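Local coordinates for maltose-binding protein MalE1 (Thermotoga maritima, PDB 6DTU), which binds maltotetraose and, as a solute-binding protein, probably passes malto-oligosaccharides on to a membrane transporter for uptake, at residues 7-10 against 16-19; 18-23 against 284-289; 56-61 against 279-284; 64-69 against 265-270. All coordinates share one frame; numbering follows the deposited sequence.

Interaction 1. Residues 7-10 against 16-19; sequences IWCS and ILQK. With GLC (alpha-D-glucopyranose), chain C.
In the first beta-alpha-beta unit of the chain (strand 4-9, helix 14-28, strand 31-36), Leu17 of the helix lies over Ile7 and Cys9, two residues of the strand whose CB atoms face it. One methyl does the touching: Leu17 CD1 is 3.9 Å from Cys9 SG and 4.2 Å from Ile7 CG2. The leucine is stretched toward the strand, CD1 anti to CA (chi2 178°), which carries this methyl across the gap between backbones, where Ile7 CA and Leu17 CA are 8.6 Å apart. Its other methyl, Leu17 CD2, packs against Phe266, so the two branches reach different strands of the sheet. In Ile7, CG1 is anti to the carbonyl carbon (chi1 -56°), so that CG2 stands anti to the backbone N and turns to the leucine; the two side chains cross at about a right angle. Val34 of strand 31-36 touches both Cys9 and Leu17, and Val60 of strand 58-62 touches Ile7 and Cys9, closing a buried apolar layer. Trp8, between them, points to the opposite side of the sheet and packs on helix 39-49. Where the strand ends, Ser10 turns from packing to sugar binding: the O2 hydroxyl of the chain C glucose donates to Ser10 OG at 2.7 Å. Lys12 N and Gln13 OE1 also hydrogen-bond that OG, which should fix its rotation, and Arg301 NH1 binds the same glucose. Helix packed on a parallel strand, with the ligand met at the strand's C-terminal end, is characteristic of the alpha/beta lobes of periplasmic binding proteins.

Interaction 2. Residues 18-23 against 284-289; sequences QKLGEE and SFIAKK
Apolar packing of Leu20 against Phe285 and Ile286 makes most of the contact between helix 14-28 and the C-terminal part of helix 275-286. The two methyls of Leu20 part company: Leu20 CD2 lies 3.7 Å from Phe285 CZ, and Leu20 CD1 meets Ile286 CD1 at 3.9 Å. The phenyl ring reaches them because its CG stands anti to the backbone N (chi1 177°), throwing the ring out toward the neighbouring helix. Thr291, Arg294 and Ile295 of helix 289-298 also touch Leu20.

The polar approaches are to the ring edge. Leu20 O lies near the ring plane, 3.3 Å from Phe285 CE2, where the slightly positive C-H rim faces a carbonyl oxygen. Glu23 OE1 comes to the same edge at 4.1 Å from Phe285 CZ, the carboxylate tilted 56° from the ring.

The charges pair within the helix and with helix 289-298. Lys19 NZ donates to Glu23 OE2 at 2.6 Å, a salt bridge one turn apart that uses the anti lone pair of the oxygen, and Arg294 is a second cationic partner of OE2. An alanine in place of Glu23 removes the carboxylate and would probably leave Lys19 and Arg294 without their shared anion.

Phe285 and Ile286 lie in a wider pi-type turn at 284-286; Phe285 faces the other helix, whereas Ile286 reaches it with CD1. Such side-by-side helices, covering one face of a central sheet, are typical of the layered alpha/beta lobe of the periplasmic binding protein fold.

Interaction 3. Residues 56-61 against 279-284; sequences ADIIVG and IEFLTS
Ile58 CD1 makes the closest approaches of strand 58-62 to residues 279-284, touching two consecutive residues. It lies 3.7 Å from Phe281 CD2, the methyl approaching the ring obliquely, and 4.1 Å from Leu282 CD2, with the isoleucine and leucine sliding past each other in opposite directions. The isoleucine is fully extended, CD1 anti to CA (chi2 170°), and this puts the methyl at the far end of a long branch rather than close to the strand. All three residues are buried, and no polar group takes part.

One shell out, Phe281 is steadied by an edge-to-face contact with Phe24 and by Leu5, while Leu282 rests on Phe266, Val268 and Ile104. Just before Ile58, the Asp57 carboxylate is tied to strand 4-9 through the backbone N of Thr6 and to the turn before the helix through Ser272 and Asn274. In the helix, Ser284 OG donates to Glu280 O at 2.7 Å from above the carbonyl plane, and Ser284 N reaches the same oxygen from the opposite face.

Helix 275-286 thus lies across the sheet face formed by strands 4-9, 58-62 and 260-268, beside helix 14-28.

Interaction 4. Residues 64-69 against 265-270; sequences DWVGEL and GFMVNA. With GLC (alpha-D-glucopyranose), chain B.
Trp65 meets the terminal methyl of Met267 at its six-membered ring, CE3 to Met267 CE being 3.6 Å, with the methyl coming in obliquely and the two side chains crossing at about a right angle. The contact joins the segment leading into helix 66-71 to strand 260-268, at the wall of the maltotetraose pocket in this periplasmic binding protein fold. A bend at the end of the methionine chain (chi3 -80°) turns CE toward the indole, while Met267 SD lies 4.4 Å from Val66 CG2. Ile59 of the adjoining strand touches both Trp65 and Met267. Elsewhere the indole meets Phe39 and makes a cation-pi contact with Lys43, which probably helps hold its tilt.

Next to it Asp64 takes two hydroxyls of the chain B glucose in a fork: O2 donates to Asp64 OD1 at 2.7 Å and O3 to Asp64 OD2 at 2.8 Å. Its CG sits between the backbone N and the carbonyl carbon (chi1 62°), which turns the carboxylate to the sugar. Replacing Asp64 with an alanine would probably leave O2 and O3 without their carboxylate acceptors, with Trp65 NE1 still bonded to O3. The other end of the indole reads the same sugar: O3 lies in the ring plane at the edge, where Trp65 NE1 donates to it at 2.9 Å through a bent N-H...O angle of 138°.

In the fold
All four contacts belong to one alpha/beta lobe. Three involve a strand of its mixed sheet, in which strand 58-62 lies between strands 4-9 and 260-268; interaction 2 joins two helices packed on it. Interaction 1 closes first along the chain; interaction 4 is nested within the loop closed by interaction 3, and that within interaction 2. The centres of interactions 1, 2 and 3 are each about 10 Å from the others: 1 and 2 share helix 14-28, 2 and 3 share helix 275-286. The centres of interactions 3 and 4 are about 11 Å apart, their strands joined by probable backbone hydrogen bonds. Interactions 1 and 4 lie on different faces of the sheet, and each includes sugar-binding residues.

Interaction 1. Residues 7-10 against 16-19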
loop_
_atom_site.group_PDB
_atom_site.type_symbol
_atom_site.label_atom_id
_atom_site.label_comp_id
_atom_site.label_asym_id
_atom_site.label_seq_id
_atom_site.Cartn_x
_atom_site.Cartn_y
_atom_site.Cartn_z
ATOM N N ILE A 7 -7.272 -13.421 13.608
ATOM C CA ILE A 7 -6.507 -12.617 12.663
ATOM C C ILE A 7 -7.400 -11.488 12.189
ATOM O O ILE A 7 -8.549 -11.736 11.808
ATOM C CB ILE A 7 -6.138 -13.473 11.440
ATOM C CG1 ILE A 7 -5.387 -14.738 11.858
ATOM C CG2 ILE A 7 -5.342 -12.657 10.424
ATOM C CD1 ILE A 7 -5.259 -15.755 10.731
ATOM N N TRP A 8 -6.866 -10.269 12.161
ATOM C CA TRP A 8 -7.499 -9.133 11.495
ATOM C C TRP A 8 -6.786 -8.900 10.171
ATOM O O TRP A 8 -5.554 -8.811 10.129
ATOM C CB TRP A 8 -7.397 -7.839 12.314
ATOM C CG TRP A 8 -8.184 -7.808 13.567
ATOM C CD1 TRP A 8 -9.120 -8.733 13.982
ATOM C CD2 TRP A 8 -8.129 -6.801 14.577
ATOM N NE1 TRP A 8 -9.636 -8.360 15.198
ATOM C CE2 TRP A 8 -9.059 -7.169 15.578
ATOM C CE3 TRP A 8 -7.408 -5.603 14.721
ATOM C CZ2 TRP A 8 -9.260 -6.401 16.728
ATOM C CZ3 TRP A 8 -7.608 -4.841 15.863
ATOM C CH2 TRP A 8 -8.537 -5.241 16.847
ATOM N N CYS A 9 -7.548 -8.792 9.106
ATOM C CA CYS A 9 -6.958 -8.509 7.803
ATOM C C CYS A 9 -7.984 -7.771 6.968
ATOM O O CYS A 9 -9.179 -7.755 7.282
ATOM C CB CYS A 9 -6.479 -9.782 7.085
ATOM S SG CYS A 9 -7.792 -10.938 6.667
ATOM N N SER A 10 -7.507 -7.193 5.878
ATOM C CA SER A 10 -8.410 -6.512 4.967
ATOM C C SER A 10 -9.245 -7.533 4.197
ATOM O O SER A 10 -9.058 -8.743 4.301
ATOM C CB SER A 10 -7.619 -5.648 3.984
ATOM O OG SER A 10 -7.153 -6.442 2.909
ATOM N N ILE A 16 -8.448 -16.623 1.503
ATOM C CA ILE A 16 -7.332 -17.558 1.563
ATOM C C ILE A 16 -6.956 -17.863 3.002
ATOM O O ILE A 16 -6.702 -19.021 3.350
ATOM C CB ILE A 16 -6.130 -17.103 0.715
ATOM C CG1 ILE A 16 -5.013 -18.149 0.807
ATOM C CG2 ILE A 16 -5.653 -15.698 1.146
ATOM C CD1 ILE A 16 -5.440 -19.573 0.421
ATOM N N LEU A 17 -6.951 -16.851 3.872
ATOM C CA LEU A 17 -6.614 -17.105 5.275
ATOM C C LEU A 17 -7.678 -17.933 5.987
ATOM O O LEU A 17 -7.350 -18.718 6.890
ATOM C CB LEU A 17 -6.368 -15.789 6.010
ATOM C CG LEU A 17 -5.112 -15.008 5.602
ATOM C CD1 LEU A 17 -5.008 -13.690 6.367
ATOM C CD2 LEU A 17 -3.882 -15.826 5.830
ATOM N N GLN A 18 -8.944 -17.779 5.606
ATOM C CA GLN A 18 -9.994 -18.627 6.161
ATOM C C GLN A 18 -9.727 -20.082 5.827
ATOM O O GLN A 18 -9.836 -20.959 6.685
ATOM C CB GLN A 18 -11.349 -18.226 5.565
ATOM C CG GLN A 18 -12.115 -17.110 6.283
ATOM C CD GLN A 18 -13.450 -16.745 5.593
ATOM O OE1 GLN A 18 -13.623 -16.958 4.385
ATOM N NE2 GLN A 18 -14.395 -16.199 6.367
ATOM N N LYS A 19 -9.370 -20.347 4.577
ATOM C CA LYS A 19 -9.136 -21.715 4.148
ATOM C C LYS A 19 -7.918 -22.304 4.848
ATOM O O LYS A 19 -7.963 -23.442 5.335
ATOM C CB LYS A 19 -8.970 -21.726 2.632
ATOM C CG LYS A 19 -8.761 -23.102 2.048
ATOM C CD LYS A 19 -10.013 -23.953 2.159
ATOM C CE LYS A 19 -9.821 -25.344 1.527
ATOM N NZ LYS A 19 -8.945 -26.267 2.330
HETATM C C1 GLC C . -6.987 -3.385 0.590
HETATM C C2 GLC C . -5.576 -3.818 0.545
HETATM C C3 GLC C . -4.668 -2.801 1.103
HETATM C C4 GLC C . -4.818 -1.498 0.397
HETATM C C5 GLC C . -6.274 -0.978 0.537
HETATM C C6 GLC C . -6.558 0.138 -0.257
HETATM O O1 GLC C . -7.408 -3.270 1.911
HETATM O O2 GLC C . -5.489 -5.064 1.309
HETATM O O3 GLC C . -3.300 -3.328 0.947
HETATM O O4 GLC C . -3.914 -0.519 0.976
HETATM O O5 GLC C . -7.152 -2.094 -0.051
HETATM O O6 GLC C . -7.872 0.607 0.066
#

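Interaction 2. Residues 18-23 against 284-289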
loop_
_atom_site.group_PDB
_atom_site.type_symbol
_atom_site.label_atom_id
_atom_site.label_comp_id
_atom_site.label_asym_id
_atom_site.label_seq_id
_atom_site.Cartn_x
_atom_site.Cartn_y
_atom_site.Cartn_z
ATOM N N GLN A 18 -8.944 -17.779 5.606
ATOM C CA GLN A 18 -9.994 -18.627 6.161
ATOM C C GLN A 18 -9.727 -20.082 5.827
ATOM O O GLN A 18 -9.836 -20.959 6.685
ATOM C CB GLN A 18 -11.349 -18.226 5.565
ATOM C CG GLN A 18 -12.115 -17.110 6.283
ATOM C CD GLN A 18 -13.450 -16.745 5.593
ATOM O OE1 GLN A 18 -13.623 -16.958 4.385
ATOM N NE2 GLN A 18 -14.395 -16.199 6.367
ATOM N N LYS A 19 -9.370 -20.347 4.577
ATOM C CA LYS A 19 -9.136 -21.715 4.148
ATOM C C LYS A 19 -7.918 -22.304 4.848
ATOM O O LYS A 19 -7.963 -23.442 5.335
ATOM C CB LYS A 19 -8.970 -21.726 2.632
ATOM C CG LYS A 19 -8.761 -23.102 2.048
ATOM C CD LYS A 19 -10.013 -23.953 2.159
ATOM C CE LYS A 19 -9.821 -25.344 1.527
ATOM N NZ LYS A 19 -8.945 -26.267 2.330
ATOM N N LEU A 20 -6.821 -21.537 4.920
ATOM C CA LEU A 20 -5.639 -22.012 5.636
ATOM C C LEU A 20 -5.947 -22.239 7.107
ATOM O O LEU A 20 -5.471 -23.207 7.712
ATOM C CB LEU A 20 -4.499 -21.000 5.509
ATOM C CG LEU A 20 -4.036 -20.780 4.075
ATOM C CD1 LEU A 20 -3.037 -19.625 3.945
ATOM C CD2 LEU A 20 -3.446 -22.083 3.556
ATOM N N GLY A 21 -6.761 -21.373 7.698
ATOM C CA GLY A 21 -7.106 -21.549 9.102
ATOM C C GLY A 21 -7.898 -22.811 9.356
ATOM O O GLY A 21 -7.686 -23.490 10.364
ATOM N N GLU A 22 -8.813 -23.147 8.436
ATOM C CA GLU A 22 -9.539 -24.402 8.525
ATOM C C GLU A 22 -8.584 -25.584 8.439
ATOM O O GLU A 22 -8.757 -26.587 9.143
ATOM C CB GLU A 22 -10.558 -24.487 7.388
ATOM C CG GLU A 22 -11.799 -23.650 7.592
ATOM C CD GLU A 22 -12.675 -23.553 6.349
ATOM O OE1 GLU A 22 -13.654 -22.776 6.399
ATOM O OE2 GLU A 22 -12.425 -24.259 5.345
ATOM N N GLU A 23 -7.573 -25.488 7.573
ATOM C CA GLU A 23 -6.610 -26.584 7.446
ATOM C C GLU A 23 -5.785 -26.739 8.715
ATOM O O GLU A 23 -5.572 -27.858 9.197
ATOM C CB GLU A 23 -5.724 -26.352 6.213
ATOM C CG GLU A 23 -6.543 -26.321 4.906
ATOM C CD GLU A 23 -5.766 -25.900 3.678
ATOM O OE1 GLU A 23 -4.552 -25.630 3.806
ATOM O OE2 GLU A 23 -6.392 -25.800 2.590
ATOM N N SER A 284 5.722 -21.943 10.975
ATOM C CA SER A 284 5.710 -23.351 10.597
ATOM C C SER A 284 4.741 -23.657 9.468
ATOM O O SER A 284 4.811 -24.751 8.891
ATOM C CB SER A 284 5.316 -24.215 11.800
ATOM O OG SER A 284 3.903 -24.152 12.014
ATOM N N PHE A 285 3.827 -22.735 9.167
ATOM C CA PHE A 285 2.739 -22.986 8.227
ATOM C C PHE A 285 2.632 -21.849 7.220
ATOM O O PHE A 285 2.807 -22.069 6.021
ATOM C CB PHE A 285 1.413 -23.174 8.989
ATOM C CG PHE A 285 0.193 -23.383 8.108
ATOM C CD1 PHE A 285 0.230 -24.254 7.019
ATOM C CD2 PHE A 285 -1.018 -22.773 8.421
ATOM C CE1 PHE A 285 -0.886 -24.459 6.222
ATOM C CE2 PHE A 285 -2.150 -22.992 7.628
ATOM C CZ PHE A 285 -2.084 -23.854 6.542
ATOM N N ILE A 286 2.378 -20.628 7.691
ATOM C CA ILE A 286 2.172 -19.510 6.772
ATOM C C ILE A 286 3.439 -19.239 5.956
ATOM O O ILE A 286 3.374 -18.893 4.772
ATOM C CB ILE A 286 1.648 -18.273 7.534
ATOM C CG1 ILE A 286 0.244 -18.530 8.087
ATOM C CG2 ILE A 286 1.611 -17.024 6.654
ATOM C CD1 ILE A 286 -0.820 -18.728 7.002
ATOM N N ALA A 287 4.613 -19.399 6.567
ATOM C CA ALA A 287 5.843 -19.051 5.880
ATOM C C ALA A 287 6.273 -20.064 4.832
ATOM O O ALA A 287 7.254 -19.800 4.122
ATOM C CB ALA A 287 6.988 -18.863 6.880
ATOM N N LYS A 288 5.610 -21.205 4.723
ATOM C CA LYS A 288 6.105 -22.241 3.826
ATOM C C LYS A 288 5.866 -21.868 2.364
ATOM O O LYS A 288 5.015 -21.041 2.035
ATOM C CB LYS A 288 5.454 -23.592 4.120
ATOM C CG LYS A 288 5.861 -24.251 5.429
ATOM C CD LYS A 288 4.913 -25.375 5.808
ATOM C CE LYS A 288 4.654 -26.354 4.681
ATOM N NZ LYS A 288 5.252 -27.700 4.946
ATOM N N LYS A 289 6.659 -22.488 1.481
ATOM C CA LYS A 289 6.590 -22.176 0.056
ATOM C C LYS A 289 5.180 -22.324 -0.493
ATOM O O LYS A 289 4.633 -21.385 -1.088
ATOM C CB LYS A 289 7.589 -23.023 -0.738
ATOM C CG LYS A 289 7.504 -22.744 -2.231
ATOM C CD LYS A 289 8.567 -23.495 -3.049
ATOM C CE LYS A 289 8.457 -24.983 -2.896
ATOM N NZ LYS A 289 9.640 -25.681 -3.495
#

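Interaction 3. Residues 56-61 against 279-284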
loop_
_atom_site.group_PDB
_atom_site.type_symbol
_atom_site.label_atom_id
_atom_site.label_comp_id
_atom_site.label_asym_id
_atom_site.label_seq_id
_atom_site.Cartn_x
_atom_site.Cartn_y
_atom_site.Cartn_z
ATOM N N ALA A 56 -6.615 -8.576 18.121
ATOM C CA ALA A 56 -6.401 -9.868 17.473
ATOM C C ALA A 56 -5.030 -10.420 17.847
ATOM O O ALA A 56 -4.116 -9.680 18.222
ATOM C CB ALA A 56 -6.441 -9.695 15.953
ATOM N N ASP A 57 -4.892 -11.747 17.760
ATOM C CA ASP A 57 -3.581 -12.343 18.007
ATOM C C ASP A 57 -2.596 -12.030 16.894
ATOM O O ASP A 57 -1.390 -11.965 17.148
ATOM C CB ASP A 57 -3.724 -13.848 18.171
ATOM C CG ASP A 57 -4.769 -14.203 19.219
ATOM O OD1 ASP A 57 -4.478 -14.061 20.422
ATOM O OD2 ASP A 57 -5.908 -14.599 18.860
ATOM N N ILE A 58 -3.088 -11.892 15.665
ATOM C CA ILE A 58 -2.265 -11.632 14.489
ATOM C C ILE A 58 -2.952 -10.555 13.669
ATOM O O ILE A 58 -4.170 -10.614 13.467
ATOM C CB ILE A 58 -2.149 -12.925 13.661
ATOM C CG1 ILE A 58 -1.377 -14.004 14.437
ATOM C CG2 ILE A 58 -1.526 -12.673 12.305
ATOM C CD1 ILE A 58 -1.443 -15.389 13.771
ATOM N N ILE A 59 -2.192 -9.565 13.199
ATOM C CA ILE A 59 -2.726 -8.562 12.287
ATOM C C ILE A 59 -1.937 -8.625 10.988
ATOM O O ILE A 59 -0.739 -8.920 10.972
ATOM C CB ILE A 59 -2.779 -7.122 12.881
ATOM C CG1 ILE A 59 -1.366 -6.624 13.227
ATOM C CG2 ILE A 59 -3.731 -7.074 14.065
ATOM C CD1 ILE A 59 -1.317 -5.160 13.646
ATOM N N VAL A 60 -2.621 -8.337 9.889
ATOM C CA VAL A 60 -2.011 -8.338 8.567
ATOM C C VAL A 60 -2.029 -6.907 8.054
ATOM O O VAL A 60 -3.083 -6.267 8.032
ATOM C CB VAL A 60 -2.755 -9.285 7.608
ATOM C CG1 VAL A 60 -2.068 -9.304 6.256
ATOM C CG2 VAL A 60 -2.900 -10.701 8.204
ATOM N N GLY A 61 -0.887 -6.411 7.604
ATOM C CA GLY A 61 -0.871 -5.046 7.118
ATOM C C GLY A 61 0.492 -4.618 6.650
ATOM O O GLY A 61 1.344 -5.443 6.335
ATOM N N ILE A 279 3.055 -17.165 16.688
ATOM C CA ILE A 279 4.345 -17.245 16.014
ATOM C C ILE A 279 4.514 -18.607 15.341
ATOM O O ILE A 279 4.964 -18.692 14.189
ATOM C CB ILE A 279 5.490 -16.919 16.999
ATOM C CG1 ILE A 279 5.437 -15.444 17.382
ATOM C CG2 ILE A 279 6.836 -17.205 16.340
ATOM C CD1 ILE A 279 6.391 -15.102 18.570
ATOM N N GLU A 280 4.141 -19.690 16.036
ATOM C CA GLU A 280 4.258 -21.030 15.460
ATOM C C GLU A 280 3.435 -21.166 14.187
ATOM O O GLU A 280 3.885 -21.748 13.197
ATOM C CB GLU A 280 3.819 -22.087 16.475
ATOM C CG GLU A 280 3.774 -23.536 15.911
ATOM C CD GLU A 280 5.155 -24.172 15.702
ATOM O OE1 GLU A 280 6.182 -23.598 16.141
ATOM O OE2 GLU A 280 5.215 -25.267 15.092
ATOM N N PHE A 281 2.196 -20.700 14.225
ATOM C CA PHE A 281 1.345 -20.681 13.042
ATOM C C PHE A 281 2.006 -19.937 11.879
ATOM O O PHE A 281 1.994 -20.409 10.734
ATOM C CB PHE A 281 0.024 -20.055 13.460
ATOM C CG PHE A 281 -0.925 -19.814 12.357
ATOM C CD1 PHE A 281 -1.695 -20.829 11.857
ATOM C CD2 PHE A 281 -1.078 -18.551 11.842
ATOM C CE1 PHE A 281 -2.609 -20.586 10.851
ATOM C CE2 PHE A 281 -1.968 -18.304 10.824
ATOM C CZ PHE A 281 -2.733 -19.310 10.334
ATOM N N LEU A 282 2.623 -18.790 12.163
ATOM C CA LEU A 282 3.230 -18.006 11.090
ATOM C C LEU A 282 4.475 -18.685 10.540
ATOM O O LEU A 282 4.652 -18.755 9.320
ATOM C CB LEU A 282 3.570 -16.602 11.584
ATOM C CG LEU A 282 2.334 -15.766 11.934
ATOM C CD1 LEU A 282 2.845 -14.400 12.367
ATOM C CD2 LEU A 282 1.377 -15.636 10.764
ATOM N N THR A 283 5.364 -19.162 11.417
ATOM C CA THR A 283 6.652 -19.679 10.940
ATOM C C THR A 283 6.554 -21.094 10.382
ATOM O O THR A 283 7.284 -21.441 9.446
ATOM C CB THR A 283 7.711 -19.633 12.048
ATOM O OG1 THR A 283 7.301 -20.491 13.126
ATOM C CG2 THR A 283 7.916 -18.190 12.529
ATOM N N SER A 284 5.722 -21.943 10.975
ATOM C CA SER A 284 5.710 -23.351 10.597
ATOM C C SER A 284 4.741 -23.657 9.468
ATOM O O SER A 284 4.811 -24.751 8.891
ATOM C CB SER A 284 5.316 -24.215 11.800
ATOM O OG SER A 284 3.903 -24.152 12.014
#

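Interaction 4. Residues 64-69 against 265-270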
loop_
_atom_site.group_PDB
_atom_site.type_symbol
_atom_site.label_atom_id
_atom_site.label_comp_id
_atom_site.label_asym_id
_atom_site.label_seq_id
_atom_site.Cartn_x
_atom_site.Cartn_y
_atom_site.Cartn_z
ATOM N N ASP A 64 4.953 0.077 7.136
ATOM C CA ASP A 64 5.109 1.390 7.766
ATOM C C ASP A 64 4.585 1.400 9.193
ATOM O O ASP A 64 4.969 2.279 9.970
ATOM C CB ASP A 64 4.413 2.500 6.965
ATOM C CG ASP A 64 2.898 2.297 6.853
ATOM O OD1 ASP A 64 2.505 1.315 6.188
ATOM O OD2 ASP A 64 2.132 3.115 7.413
ATOM N N TRP A 65 3.736 0.437 9.564
ATOM C CA TRP A 65 3.216 0.376 10.925
ATOM C C TRP A 65 4.263 -0.070 11.938
ATOM O O TRP A 65 4.071 0.161 13.137
ATOM C CB TRP A 65 2.093 -0.649 11.016
ATOM C CG TRP A 65 0.943 -0.493 10.085
ATOM C CD1 TRP A 65 0.697 0.541 9.220
ATOM C CD2 TRP A 65 -0.141 -1.413 9.943
ATOM N NE1 TRP A 65 -0.492 0.321 8.552
ATOM C CE2 TRP A 65 -1.019 -0.876 8.972
ATOM C CE3 TRP A 65 -0.453 -2.645 10.540
ATOM C CZ2 TRP A 65 -2.207 -1.524 8.591
ATOM C CZ3 TRP A 65 -1.630 -3.297 10.147
ATOM C CH2 TRP A 65 -2.467 -2.749 9.163
ATOM N N VAL A 66 5.368 -0.683 11.499
ATOM C CA VAL A 66 6.197 -1.482 12.407
ATOM C C VAL A 66 6.796 -0.628 13.522
ATOM O O VAL A 66 6.740 -0.998 14.699
ATOM C CB VAL A 66 7.281 -2.256 11.632
ATOM C CG1 VAL A 66 8.291 -2.838 12.590
ATOM C CG2 VAL A 66 6.671 -3.349 10.800
ATOM N N GLY A 67 7.438 0.492 13.171
ATOM C CA GLY A 67 8.113 1.284 14.193
ATOM C C GLY A 67 7.189 1.770 15.295
ATOM O O GLY A 67 7.491 1.629 16.482
ATOM N N GLU A 68 6.041 2.341 14.920
ATOM C CA GLU A 68 5.082 2.790 15.925
ATOM C C GLU A 68 4.635 1.633 16.819
ATOM O O GLU A 68 4.602 1.761 18.048
ATOM C CB GLU A 68 3.889 3.455 15.240
ATOM C CG GLU A 68 2.817 3.934 16.214
ATOM C CD GLU A 68 1.587 4.483 15.531
ATOM O OE1 GLU A 68 1.400 4.257 14.314
ATOM O OE2 GLU A 68 0.782 5.134 16.224
ATOM N N LEU A 69 4.259 0.497 16.222
ATOM C CA LEU A 69 3.772 -0.604 17.039
ATOM C C LEU A 69 4.876 -1.219 17.900
ATOM O O LEU A 69 4.608 -1.649 19.027
ATOM C CB LEU A 69 3.073 -1.640 16.168
ATOM C CG LEU A 69 1.824 -1.121 15.466
ATOM C CD1 LEU A 69 1.232 -2.209 14.585
ATOM C CD2 LEU A 69 0.761 -0.579 16.425
ATOM N N GLY A 265 2.636 -7.952 5.467
ATOM C CA GLY A 265 3.087 -9.050 6.300
ATOM C C GLY A 265 2.203 -9.281 7.507
ATOM O O GLY A 265 1.228 -8.570 7.756
ATOM N N PHE A 266 2.578 -10.309 8.253
ATOM C CA PHE A 266 1.848 -10.788 9.415
ATOM C C PHE A 266 2.602 -10.373 10.671
ATOM O O PHE A 266 3.786 -10.696 10.823
ATOM C CB PHE A 266 1.765 -12.318 9.371
ATOM C CG PHE A 266 1.002 -12.874 8.185
ATOM C CD1 PHE A 266 -0.338 -13.247 8.325
ATOM C CD2 PHE A 266 1.613 -13.042 6.940
ATOM C CE1 PHE A 266 -1.075 -13.768 7.231
ATOM C CE2 PHE A 266 0.879 -13.554 5.838
ATOM C CZ PHE A 266 -0.463 -13.916 5.991
ATOM N N MET A 267 1.903 -9.705 11.589
ATOM C CA MET A 267 2.476 -9.242 12.847
ATOM C C MET A 267 1.725 -9.882 14.004
ATOM O O MET A 267 0.535 -10.148 13.896
ATOM C CB MET A 267 2.378 -7.743 12.948
ATOM C CG MET A 267 3.310 -7.063 11.977
ATOM S SD MET A 267 2.814 -5.390 11.566
ATOM C CE MET A 267 1.524 -5.670 10.345
ATOM N N VAL A 268 2.422 -10.124 15.117
ATOM C CA VAL A 268 1.877 -10.827 16.277
ATOM C C VAL A 268 1.650 -9.831 17.411
ATOM O O VAL A 268 2.512 -8.995 17.695
ATOM C CB VAL A 268 2.804 -11.974 16.723
ATOM C CG1 VAL A 268 2.278 -12.620 18.018
ATOM C CG2 VAL A 268 2.918 -13.008 15.618
ATOM N N ASN A 269 0.482 -9.921 18.049
ATOM C CA ASN A 269 0.130 -9.052 19.171
ATOM C C ASN A 269 0.966 -9.430 20.393
ATOM O O ASN A 269 0.808 -10.527 20.942
ATOM C CB ASN A 269 -1.343 -9.286 19.474
ATOM C CG ASN A 269 -1.897 -8.405 20.590
ATOM O OD1 ASN A 269 -1.188 -7.655 21.254
ATOM N ND2 ASN A 269 -3.199 -8.506 20.794
ATOM N N ALA A 270 1.816 -8.500 20.858
ATOM C CA ALA A 270 2.651 -8.764 22.025
ATOM C C ALA A 270 1.843 -8.878 23.310
ATOM O O ALA A 270 2.366 -9.396 24.312
ATOM C CB ALA A 270 3.725 -7.689 22.187
HETATM C C1 GLC B . -0.754 3.397 3.421
HETATM C C2 GLC B . -0.188 3.041 4.737
HETATM C C3 GLC B . -1.196 3.189 5.834
HETATM C C4 GLC B . -1.714 4.571 5.927
HETATM C C5 GLC B . -2.344 5.008 4.580
HETATM C C6 GLC B . -2.703 6.365 4.578
HETATM O O2 GLC B . 0.248 1.653 4.695
HETATM O O3 GLC B . -0.586 2.815 7.110
HETATM O O4 GLC B . -2.745 4.590 6.953
HETATM O O5 GLC B . -1.282 4.777 3.459
HETATM O O6 GLC B . -3.313 6.657 3.339
#